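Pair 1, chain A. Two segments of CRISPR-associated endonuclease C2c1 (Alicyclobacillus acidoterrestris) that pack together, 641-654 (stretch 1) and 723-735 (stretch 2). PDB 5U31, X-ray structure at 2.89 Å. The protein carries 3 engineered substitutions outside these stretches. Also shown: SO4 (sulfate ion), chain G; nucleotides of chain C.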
# COMPACT_ATOMS: atom_id res chain seq x y z
N ARG A 641 30.28 6.08 -0.13
CA ARG A 641 31.48 6.06 0.69
C ARG A 641 31.47 7.19 1.72
O ARG A 641 31.56 6.95 2.92
CB ARG A 641 32.72 6.14 -0.20
CG ARG A 641 34.05 6.07 0.54
CD ARG A 641 35.16 5.64 -0.42
NE ARG A 641 34.84 4.37 -1.06
CZ ARG A 641 35.57 3.80 -2.02
NH1 ARG A 641 36.67 4.40 -2.47
NH2 ARG A 641 35.19 2.64 -2.54
N THR A 642 31.35 8.43 1.24
CA THR A 642 31.37 9.57 2.16
C THR A 642 30.14 9.60 3.05
O THR A 642 30.23 10.08 4.19
CB THR A 642 31.49 10.89 1.38
OG1 THR A 642 30.42 10.99 0.44
CG2 THR A 642 32.82 10.96 0.64
N LEU A 643 29.00 9.11 2.58
CA LEU A 643 27.83 9.03 3.44
C LEU A 643 28.11 8.12 4.64
O LEU A 643 27.93 8.52 5.79
CB LEU A 643 26.61 8.55 2.66
CG LEU A 643 25.34 8.23 3.47
CD1 LEU A 643 24.92 9.40 4.34
CD2 LEU A 643 24.20 7.83 2.55
N ARG A 644 28.57 6.89 4.37
CA ARG A 644 28.84 5.96 5.47
C ARG A 644 29.94 6.48 6.38
O ARG A 644 29.96 6.16 7.58
CB ARG A 644 29.20 4.58 4.93
CG ARG A 644 28.05 3.89 4.20
CD ARG A 644 28.38 2.45 3.85
NE ARG A 644 27.32 1.85 3.04
CZ ARG A 644 26.25 1.25 3.53
NH1 ARG A 644 26.08 1.15 4.85
NH2 ARG A 644 25.34 0.74 2.72
N GLN A 645 30.86 7.29 5.85
CA GLN A 645 31.86 7.92 6.70
C GLN A 645 31.21 8.88 7.68
O GLN A 645 31.40 8.77 8.90
CB GLN A 645 32.89 8.66 5.83
CG GLN A 645 33.80 7.76 5.04
CD GLN A 645 34.84 8.54 4.28
OE1 GLN A 645 34.54 9.56 3.66
NE2 GLN A 645 36.08 8.07 4.33
N LEU A 646 30.43 9.83 7.17
CA LEU A 646 29.79 10.82 8.03
C LEU A 646 28.86 10.16 9.04
O LEU A 646 28.76 10.63 10.18
CB LEU A 646 29.03 11.83 7.18
CG LEU A 646 29.85 12.60 6.14
CD1 LEU A 646 28.93 13.36 5.21
CD2 LEU A 646 30.83 13.55 6.79
N ARG A 647 28.20 9.07 8.65
CA ARG A 647 27.26 8.42 9.56
C ARG A 647 27.96 7.89 10.80
O ARG A 647 27.48 8.08 11.93
CB ARG A 647 26.52 7.30 8.83
CG ARG A 647 25.33 6.74 9.59
CD ARG A 647 25.05 5.30 9.21
NE ARG A 647 24.37 5.19 7.93
CZ ARG A 647 24.10 4.04 7.33
NH1 ARG A 647 23.47 4.02 6.17
NH2 ARG A 647 24.46 2.89 7.90
N THR A 648 29.12 7.24 10.63
CA THR A 648 29.85 6.74 11.79
C THR A 648 30.57 7.85 12.54
O THR A 648 30.76 7.75 13.76
CB THR A 648 30.86 5.66 11.39
OG1 THR A 648 31.97 6.27 10.72
CG2 THR A 648 30.21 4.64 10.47
N GLN A 649 30.99 8.91 11.84
CA GLN A 649 31.58 10.06 12.52
C GLN A 649 30.58 10.68 13.48
O GLN A 649 30.93 11.05 14.61
CB GLN A 649 32.06 11.10 11.51
CG GLN A 649 33.25 10.66 10.67
CD GLN A 649 33.94 11.82 9.97
OE1 GLN A 649 35.05 11.68 9.46
NE2 GLN A 649 33.29 12.98 9.95
N LEU A 650 29.32 10.81 13.06
CA LEU A 650 28.29 11.36 13.93
C LEU A 650 28.05 10.46 15.14
O LEU A 650 27.75 10.96 16.23
CB LEU A 650 26.99 11.55 13.16
CG LEU A 650 26.28 12.91 13.27
CD1 LEU A 650 24.83 12.79 12.81
CD2 LEU A 650 26.37 13.45 14.68
N ALA A 651 28.17 9.15 14.97
CA ALA A 651 27.89 8.22 16.06
C ALA A 651 28.89 8.38 17.20
O ALA A 651 28.53 8.17 18.37
CB ALA A 651 27.90 6.78 15.55
N TYR A 652 30.13 8.75 16.89
CA TYR A 652 31.13 9.02 17.91
C TYR A 652 31.04 10.44 18.44
O TYR A 652 31.47 10.70 19.57
CB TYR A 652 32.53 8.74 17.37
CG TYR A 652 32.88 7.27 17.28
CD1 TYR A 652 33.92 6.73 18.02
CD2 TYR A 652 32.15 6.41 16.46
CE1 TYR A 652 34.24 5.38 17.94
CE2 TYR A 652 32.46 5.06 16.38
CZ TYR A 652 33.50 4.55 17.12
OH TYR A 652 33.80 3.21 17.04
N LEU A 653 30.49 11.37 17.66
CA LEU A 653 30.23 12.71 18.18
C LEU A 653 29.26 12.65 19.35
O LEU A 653 29.44 13.34 20.36
CB LEU A 653 29.67 13.61 17.08
CG LEU A 653 30.22 15.04 16.98
CD1 LEU A 653 29.35 15.90 16.08
CD2 LEU A 653 30.36 15.67 18.35
N ARG A 654 28.23 11.80 19.25
CA ARG A 654 27.28 11.64 20.34
C ARG A 654 27.91 10.95 21.54
O ARG A 654 27.49 11.18 22.68
CB ARG A 654 26.06 10.86 19.86
CG ARG A 654 25.32 11.53 18.72
CD ARG A 654 23.96 10.90 18.49
NE ARG A 654 23.07 11.81 17.77
CZ ARG A 654 22.83 11.73 16.47
NH1 ARG A 654 23.40 10.78 15.74
NH2 ARG A 654 22.01 12.60 15.90
N VAL A 723 34.83 19.95 16.61
CA VAL A 723 34.64 18.75 15.81
C VAL A 723 33.32 18.82 15.03
O VAL A 723 33.25 18.34 13.89
CB VAL A 723 34.74 17.52 16.72
CG1 VAL A 723 33.49 16.66 16.66
CG2 VAL A 723 35.98 16.70 16.38
N TRP A 724 32.29 19.44 15.60
CA TRP A 724 31.02 19.58 14.88
C TRP A 724 31.15 20.60 13.76
O TRP A 724 30.61 20.39 12.66
CB TRP A 724 29.90 19.97 15.85
CG TRP A 724 28.61 20.33 15.18
CD1 TRP A 724 27.68 19.47 14.69
CD2 TRP A 724 28.10 21.65 14.94
NE1 TRP A 724 26.62 20.16 14.15
CE2 TRP A 724 26.86 21.50 14.29
CE3 TRP A 724 28.58 22.93 15.21
CZ2 TRP A 724 26.09 22.60 13.91
CZ3 TRP A 724 27.81 24.02 14.83
CH2 TRP A 724 26.58 23.84 14.19
N ARG A 725 31.84 21.72 14.01
CA ARG A 725 32.07 22.70 12.96
C ARG A 725 32.94 22.12 11.85
O ARG A 725 32.73 22.45 10.67
CB ARG A 725 32.71 23.95 13.55
CG ARG A 725 32.11 25.26 13.05
CD ARG A 725 32.72 26.46 13.75
NE ARG A 725 32.21 27.73 13.23
CZ ARG A 725 32.80 28.44 12.27
NH1 ARG A 725 32.25 29.58 11.86
NH2 ARG A 725 33.94 28.02 11.73
N HIS A 726 33.90 21.27 12.20
CA HIS A 726 34.71 20.60 11.19
C HIS A 726 33.85 19.67 10.33
O HIS A 726 33.86 19.77 9.10
CB HIS A 726 35.84 19.82 11.87
CG HIS A 726 36.79 19.14 10.92
ND1 HIS A 726 36.77 19.36 9.56
CD2 HIS A 726 37.78 18.25 11.15
CE1 HIS A 726 37.71 18.64 8.99
NE2 HIS A 726 38.34 17.95 9.93
N MSE A 727 33.10 18.79 10.97
CA MSE A 727 32.25 17.87 10.23
C MSE A 727 31.14 18.61 9.49
O MSE A 727 30.57 18.09 8.53
CB MSE A 727 31.64 16.83 11.16
CG MSE A 727 31.20 15.58 10.43
SE MSE A 727 29.93 14.52 11.44
CE MSE A 727 30.86 14.50 13.14
N GLY A 728 30.83 19.82 9.96
CA GLY A 728 29.82 20.62 9.28
C GLY A 728 30.26 21.04 7.89
O GLY A 728 29.44 21.11 6.97
N LYS A 729 31.55 21.33 7.72
CA LYS A 729 32.04 21.64 6.39
C LYS A 729 32.09 20.40 5.52
O LYS A 729 31.97 20.50 4.29
CB LYS A 729 33.43 22.29 6.47
CG LYS A 729 33.43 23.69 7.06
CD LYS A 729 34.79 24.35 6.94
CE LYS A 729 34.77 25.80 7.40
NZ LYS A 729 36.07 26.48 7.17
N GLN A 730 32.24 19.22 6.12
CA GLN A 730 32.22 17.99 5.35
C GLN A 730 30.81 17.66 4.86
O GLN A 730 30.64 17.16 3.74
CB GLN A 730 32.78 16.83 6.18
CG GLN A 730 34.19 17.04 6.65
CD GLN A 730 34.76 15.82 7.34
OE1 GLN A 730 34.04 14.89 7.69
NE2 GLN A 730 36.08 15.82 7.53
N VAL A 731 29.80 17.92 5.68
CA VAL A 731 28.43 17.71 5.24
C VAL A 731 28.05 18.75 4.19
O VAL A 731 27.27 18.46 3.27
CB VAL A 731 27.45 17.74 6.43
CG1 VAL A 731 26.02 17.54 5.96
CG2 VAL A 731 27.82 16.67 7.45
N ARG A 732 28.61 19.95 4.28
CA ARG A 732 28.33 20.98 3.29
C ARG A 732 28.84 20.57 1.91
O ARG A 732 28.12 20.69 0.91
CB ARG A 732 28.95 22.31 3.72
CG ARG A 732 28.79 23.41 2.70
CD ARG A 732 29.36 24.71 3.22
NE ARG A 732 30.70 24.54 3.78
CZ ARG A 732 31.81 24.48 3.06
NH1 ARG A 732 31.74 24.58 1.74
NH2 ARG A 732 32.98 24.33 3.65
N ASP A 733 30.07 20.07 1.84
CA ASP A 733 30.66 19.71 0.55
C ASP A 733 30.01 18.46 -0.02
O ASP A 733 29.84 18.35 -1.24
CB ASP A 733 32.17 19.52 0.69
CG ASP A 733 32.88 20.78 1.11
OD1 ASP A 733 32.35 21.89 0.85
OD2 ASP A 733 33.98 20.68 1.70
N TRP A 734 29.65 17.50 0.84
CA TRP A 734 29.00 16.28 0.36
C TRP A 734 27.70 16.60 -0.36
O TRP A 734 27.40 16.01 -1.41
CB TRP A 734 28.76 15.32 1.52
CG TRP A 734 27.77 14.23 1.18
CD1 TRP A 734 27.87 13.33 0.17
CD2 TRP A 734 26.54 13.95 1.86
NE1 TRP A 734 26.78 12.49 0.17
CE2 TRP A 734 25.95 12.85 1.20
CE3 TRP A 734 25.89 14.51 2.96
CZ2 TRP A 734 24.73 12.31 1.60
CZ3 TRP A 734 24.68 13.97 3.36
CH2 TRP A 734 24.11 12.88 2.68
N ARG A 735 26.91 17.53 0.18
CA ARG A 735 25.65 17.89 -0.45
C ARG A 735 25.88 18.67 -1.74
O ARG A 735 25.14 18.50 -2.71
CB ARG A 735 24.79 18.70 0.52
CG ARG A 735 24.53 17.98 1.81
CD ARG A 735 23.10 17.46 1.89
NE ARG A 735 22.87 16.31 1.03
CZ ARG A 735 21.90 16.24 0.12
NH1 ARG A 735 21.75 15.15 -0.61
NH2 ARG A 735 21.07 17.26 -0.05
S SO4 G . 22.39 0.30 6.06
O1 SO4 G . 23.76 0.50 5.61
O2 SO4 G . 22.41 -0.47 7.29
O3 SO4 G . 21.73 1.59 6.31
O4 SO4 G . 21.65 -0.44 5.04
P C C 48 27.51 27.69 6.71
OP1 C C 48 28.05 27.87 5.34
OP2 C C 48 26.34 28.50 7.14
O5' C C 48 27.13 26.16 6.93
C5' C C 48 28.13 25.16 6.83
C4' C C 48 27.63 23.82 7.33
O4' C C 48 27.50 23.84 8.77
C3' C C 48 26.26 23.39 6.85
O3' C C 48 26.27 22.86 5.54
C2' C C 48 25.84 22.39 7.91
O2' C C 48 26.45 21.13 7.68
C1' C C 48 26.44 23.00 9.17
N1 C C 48 25.46 23.80 9.94
C2 C C 48 24.62 23.12 10.82
O2 C C 48 24.72 21.89 10.90
N3 C C 48 23.72 23.81 11.54
C4 C C 48 23.65 25.14 11.41
N4 C C 48 22.74 25.79 12.15
C5 C C 48 24.50 25.86 10.52
C6 C C 48 25.39 25.15 9.81
P C C 47 26.56 32.11 10.74
OP1 C C 47 26.21 33.51 10.43
OP2 C C 47 25.60 31.02 10.41
O5' C C 47 27.93 31.82 9.99
C5' C C 47 28.02 30.83 8.98
C4' C C 47 28.93 29.71 9.41
O4' C C 47 29.05 29.71 10.85
C3' C C 47 28.43 28.31 9.07
O3' C C 47 28.71 27.93 7.74
C2' C C 47 29.10 27.45 10.13
O2' C C 47 30.45 27.17 9.78
C1' C C 47 29.10 28.39 11.34
N1 C C 47 27.92 28.16 12.22
C2 C C 47 28.08 27.42 13.39
O2 C C 47 29.20 26.96 13.68
N3 C C 47 27.00 27.22 14.19
C4 C C 47 25.80 27.72 13.85
N4 C C 47 24.77 27.49 14.66
C5 C C 47 25.61 28.47 12.67
C6 C C 47 26.69 28.67 11.90
P A C 107 20.35 11.64 20.14
OP1 A C 107 21.68 12.28 20.23
OP2 A C 107 20.21 10.31 19.49
O5' A C 107 19.73 11.52 21.61
C5' A C 107 19.75 12.62 22.50
C4' A C 107 19.00 12.33 23.77
O4' A C 107 17.58 12.16 23.48
C3' A C 107 19.38 11.05 24.49
O3' A C 107 20.55 11.19 25.28
C2' A C 107 18.13 10.73 25.30
O2' A C 107 18.07 11.55 26.47
C1' A C 107 17.03 11.19 24.35
N9 A C 107 16.49 10.08 23.53
C8 A C 107 16.74 9.79 22.21
N7 A C 107 16.09 8.74 21.77
C5 A C 107 15.37 8.31 22.88
C6 A C 107 14.48 7.24 23.07
N6 A C 107 14.15 6.36 22.12
N1 A C 107 13.93 7.09 24.29
C2 A C 107 14.25 7.96 25.25
N3 A C 107 15.07 9.01 25.19
C4 A C 107 15.60 9.13 23.97

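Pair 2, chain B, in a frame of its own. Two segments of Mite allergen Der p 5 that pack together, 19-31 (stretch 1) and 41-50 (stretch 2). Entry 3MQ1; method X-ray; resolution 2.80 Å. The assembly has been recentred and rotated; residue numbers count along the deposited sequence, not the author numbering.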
# COMPACT_ATOMS: atom_id res chain seq x y z
N ALA B 19 0.38 33.85 -5.94
CA ALA B 19 1.10 34.48 -4.84
C ALA B 19 2.48 33.86 -4.64
O ALA B 19 3.43 34.54 -4.27
CB ALA B 19 0.29 34.39 -3.56
N LEU B 20 2.59 32.56 -4.91
CA LEU B 20 3.85 31.85 -4.76
C LEU B 20 4.76 32.04 -5.97
O LEU B 20 5.97 32.20 -5.83
CB LEU B 20 3.61 30.36 -4.51
CG LEU B 20 2.90 30.02 -3.19
CD1 LEU B 20 2.70 28.52 -3.06
CD2 LEU B 20 3.68 30.57 -2.01
N PHE B 21 4.16 32.03 -7.16
CA PHE B 21 4.92 32.27 -8.39
C PHE B 21 5.47 33.69 -8.40
O PHE B 21 6.63 33.91 -8.76
CB PHE B 21 4.05 32.03 -9.62
CG PHE B 21 3.79 30.57 -9.91
CD1 PHE B 21 4.78 29.79 -10.48
CD2 PHE B 21 2.56 30.00 -9.64
CE1 PHE B 21 4.56 28.45 -10.75
CE2 PHE B 21 2.33 28.66 -9.91
CZ PHE B 21 3.33 27.89 -10.47
N TYR B 22 4.63 34.65 -8.01
CA TYR B 22 5.05 36.04 -7.93
C TYR B 22 6.19 36.18 -6.93
O TYR B 22 7.09 37.00 -7.11
CB TYR B 22 3.87 36.92 -7.50
CG TYR B 22 4.17 38.40 -7.52
CD1 TYR B 22 3.95 39.16 -8.66
CD2 TYR B 22 4.66 39.05 -6.40
CE1 TYR B 22 4.22 40.51 -8.69
CE2 TYR B 22 4.93 40.40 -6.41
CZ TYR B 22 4.71 41.13 -7.56
OH TYR B 22 4.97 42.48 -7.58
N LEU B 23 6.15 35.36 -5.89
CA LEU B 23 7.22 35.33 -4.89
C LEU B 23 8.50 34.78 -5.52
O LEU B 23 9.58 35.34 -5.34
CB LEU B 23 6.81 34.46 -3.70
CG LEU B 23 7.84 34.31 -2.58
CD1 LEU B 23 8.08 35.65 -1.89
CD2 LEU B 23 7.38 33.27 -1.58
N GLN B 24 8.36 33.68 -6.25
CA GLN B 24 9.49 33.05 -6.93
C GLN B 24 10.20 34.04 -7.84
O GLN B 24 11.43 34.05 -7.93
CB GLN B 24 9.02 31.84 -7.73
CG GLN B 24 10.11 31.17 -8.56
CD GLN B 24 11.20 30.55 -7.70
OE1 GLN B 24 11.05 30.40 -6.49
NE2 GLN B 24 12.31 30.18 -8.33
N GLU B 25 9.43 34.88 -8.51
CA GLU B 25 9.99 35.88 -9.42
C GLU B 25 10.71 36.98 -8.64
O GLU B 25 11.75 37.47 -9.07
CB GLU B 25 8.89 36.48 -10.30
CG GLU B 25 8.08 35.45 -11.07
CD GLU B 25 8.95 34.57 -11.96
OE1 GLU B 25 10.04 35.02 -12.36
OE2 GLU B 25 8.53 33.43 -12.25
N GLN B 26 10.15 37.35 -7.49
CA GLN B 26 10.78 38.32 -6.61
C GLN B 26 12.17 37.85 -6.21
O GLN B 26 13.13 38.61 -6.25
CB GLN B 26 9.93 38.55 -5.36
CG GLN B 26 8.61 39.27 -5.62
CD GLN B 26 7.72 39.31 -4.40
OE1 GLN B 26 7.61 38.33 -3.66
NE2 GLN B 26 7.07 40.45 -4.17
N ILE B 27 12.26 36.58 -5.83
CA ILE B 27 13.53 35.98 -5.44
C ILE B 27 14.52 36.00 -6.60
O ILE B 27 15.71 36.26 -6.41
CB ILE B 27 13.34 34.53 -4.95
CG1 ILE B 27 12.33 34.48 -3.80
CG2 ILE B 27 14.67 33.93 -4.53
CD1 ILE B 27 12.07 33.08 -3.28
N ASN B 28 14.01 35.73 -7.80
CA ASN B 28 14.84 35.73 -9.00
C ASN B 28 15.48 37.09 -9.25
O ASN B 28 16.70 37.23 -9.26
CB ASN B 28 14.03 35.30 -10.22
CG ASN B 28 13.55 33.86 -10.12
OD1 ASN B 28 13.87 33.15 -9.17
ND2 ASN B 28 12.78 33.43 -11.11
N HIS B 29 14.64 38.10 -9.46
CA HIS B 29 15.12 39.46 -9.71
C HIS B 29 16.03 39.95 -8.59
O HIS B 29 16.97 40.71 -8.83
CB HIS B 29 13.94 40.42 -9.88
CG HIS B 29 14.34 41.86 -9.95
ND1 HIS B 29 14.83 42.44 -11.09
CD2 HIS B 29 14.32 42.84 -9.01
CE1 HIS B 29 15.10 43.72 -10.86
NE2 HIS B 29 14.80 43.98 -9.60
N PHE B 30 15.75 39.51 -7.36
CA PHE B 30 16.56 39.89 -6.21
C PHE B 30 18.02 39.50 -6.42
O PHE B 30 18.92 40.29 -6.15
CB PHE B 30 16.01 39.24 -4.94
CG PHE B 30 16.89 39.43 -3.74
CD1 PHE B 30 16.81 40.58 -2.97
CD2 PHE B 30 17.80 38.45 -3.37
CE1 PHE B 30 17.62 40.76 -1.87
CE2 PHE B 30 18.62 38.62 -2.26
CZ PHE B 30 18.52 39.78 -1.51
N GLU B 31 18.24 38.28 -6.89
CA GLU B 31 19.60 37.79 -7.13
C GLU B 31 20.32 38.65 -8.16
O GLU B 31 21.52 38.90 -8.04
CB GLU B 31 19.56 36.33 -7.59
CG GLU B 31 18.84 35.40 -6.64
CD GLU B 31 18.87 33.95 -7.10
OE1 GLU B 31 18.03 33.16 -6.63
OE2 GLU B 31 19.72 33.62 -7.94
N LYS B 41 11.82 43.18 2.54
CA LYS B 41 10.47 42.98 2.04
C LYS B 41 10.17 41.49 1.87
O LYS B 41 9.19 40.98 2.40
CB LYS B 41 10.27 43.71 0.71
CG LYS B 41 8.83 43.77 0.24
CD LYS B 41 7.96 44.55 1.21
CE LYS B 41 6.52 44.64 0.73
NZ LYS B 41 5.87 43.30 0.64
N ILE B 42 11.03 40.81 1.12
CA ILE B 42 10.89 39.37 0.90
C ILE B 42 10.83 38.62 2.22
O ILE B 42 10.04 37.69 2.38
CB ILE B 42 12.05 38.81 0.04
CG1 ILE B 42 11.98 39.37 -1.38
CG2 ILE B 42 12.01 37.29 0.02
CD1 ILE B 42 13.08 38.87 -2.29
N VAL B 43 11.68 39.02 3.16
CA VAL B 43 11.71 38.39 4.48
C VAL B 43 10.35 38.49 5.16
O VAL B 43 9.85 37.51 5.71
CB VAL B 43 12.78 39.04 5.38
N ALA B 44 9.76 39.68 5.11
CA ALA B 44 8.45 39.91 5.71
C ALA B 44 7.37 39.14 4.97
O ALA B 44 6.44 38.61 5.59
CB ALA B 44 8.13 41.40 5.73
N GLU B 45 7.49 39.07 3.65
CA GLU B 45 6.52 38.36 2.82
C GLU B 45 6.53 36.87 3.13
O GLU B 45 5.49 36.27 3.40
CB GLU B 45 6.81 38.60 1.34
CG GLU B 45 6.70 40.05 0.90
CD GLU B 45 7.12 40.25 -0.54
OE1 GLU B 45 7.56 39.27 -1.17
OE2 GLU B 45 7.00 41.39 -1.04
N MET B 46 7.71 36.27 3.08
CA MET B 46 7.86 34.84 3.34
C MET B 46 7.50 34.50 4.78
O MET B 46 7.06 33.39 5.08
CB MET B 46 9.28 34.38 3.02
CG MET B 46 9.71 34.64 1.59
SD MET B 46 11.31 33.91 1.19
CE MET B 46 10.95 32.17 1.38
N ASP B 47 7.69 35.47 5.68
CA ASP B 47 7.37 35.28 7.09
C ASP B 47 5.86 35.18 7.30
O ASP B 47 5.38 34.28 7.99
CB ASP B 47 7.95 36.42 7.92
N THR B 48 5.12 36.11 6.71
CA THR B 48 3.67 36.15 6.86
C THR B 48 3.04 34.86 6.37
O THR B 48 2.17 34.29 7.04
CB THR B 48 3.06 37.34 6.10
OG1 THR B 48 3.67 38.56 6.53
CG2 THR B 48 1.56 37.42 6.35
N ILE B 49 3.47 34.40 5.20
CA ILE B 49 2.97 33.15 4.63
C ILE B 49 3.20 31.99 5.59
O ILE B 49 2.30 31.19 5.83
CB ILE B 49 3.65 32.84 3.29
CG1 ILE B 49 3.42 33.98 2.30
CG2 ILE B 49 3.13 31.52 2.73
CD1 ILE B 49 4.05 33.74 0.94
N ILE B 50 4.41 31.91 6.14
CA ILE B 50 4.75 30.86 7.09
C ILE B 50 3.82 30.90 8.30
O ILE B 50 3.34 29.87 8.76
CB ILE B 50 6.21 30.97 7.56
CG1 ILE B 50 7.17 30.68 6.41
CG2 ILE B 50 6.47 30.01 8.71
CD1 ILE B 50 8.63 30.85 6.78

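Both pairs are two antiparallel helices packed side by side, with axes 11.0 Å apart at 156° in pair 1 and 11.2 Å apart at 154° in pair 2. The central backbones superpose with an RMSD of 0.4 Å, so the side chains are fitted to nearly the same gap.

The first rule is a leucine on the first helix. Leu A646 matches Leu B23, and in pair 1 it sits as a knob among Met A727, Gln A730, Val A731 and Trp A734. Its rotamer is m,t, with CA-to-CB directed toward the second helix; CD1 lies 4.1 Å from CG2 of Val A731 and 4.0 Å from CE3 of Trp A734. Leu B23 leaves its backbone sideways, yet its t,p rotamer brings the end nearer: CD1 comes 4.0 Å from CG of Met B46 and CD2 4.2 Å from CD1 of Ile B49. A change of rotamer accompanies a change of neighbours, as Val A731 gives way to Met B46 and the broad Trp A734 to the slimmer Ile B49.

The return knob comes from the second helix. Met A727, a selenomethionine, sits among Leu A646, Gln A649, Leu A650 and Leu A653, its CE 3.6 Å from CD1 of Leu A653. Ile B42 takes its place with a shorter side chain, and its CD1 reaches 4.0 Å from CB of Phe B30, the match of Leu A653. Side-chain centres at these two positions differ by only 0.8 and 0.9 Å, so apolar side chains hold the same places while their size and shape vary.

Beside these apolar contacts, each pair sets a polar couple at the same positions. NE2 of Gln A649 donates to OE1 of Gln A730 at 3.1 Å, an amide pair that carries no charge. Gln B26 keeps the glutamine, but its partner is Glu B45: NE2 of Gln B26 makes a weak hydrogen bond to OE2 of Glu B45 at 3.3 Å. The carboxylate has a further anchor on its own helix, a salt bridge of 2.8 Å from NZ of Lys B41 to OE2 of Glu B45; the matching position in pair 1 is His A726.

Near the start of the first stretch, Leu A643 and Leu B20 match. CD1 of Leu A643 lies 3.9 Å from CH2 of Trp A734, whereas CD2 of Leu B20 lies 4.3 Å from CD1 of Ile B49. One step earlier, OG1 of Thr A642 approaches CD1 of Trp A734 at 3.5 Å, while the matching Ala B19 makes no contact with Ile B49.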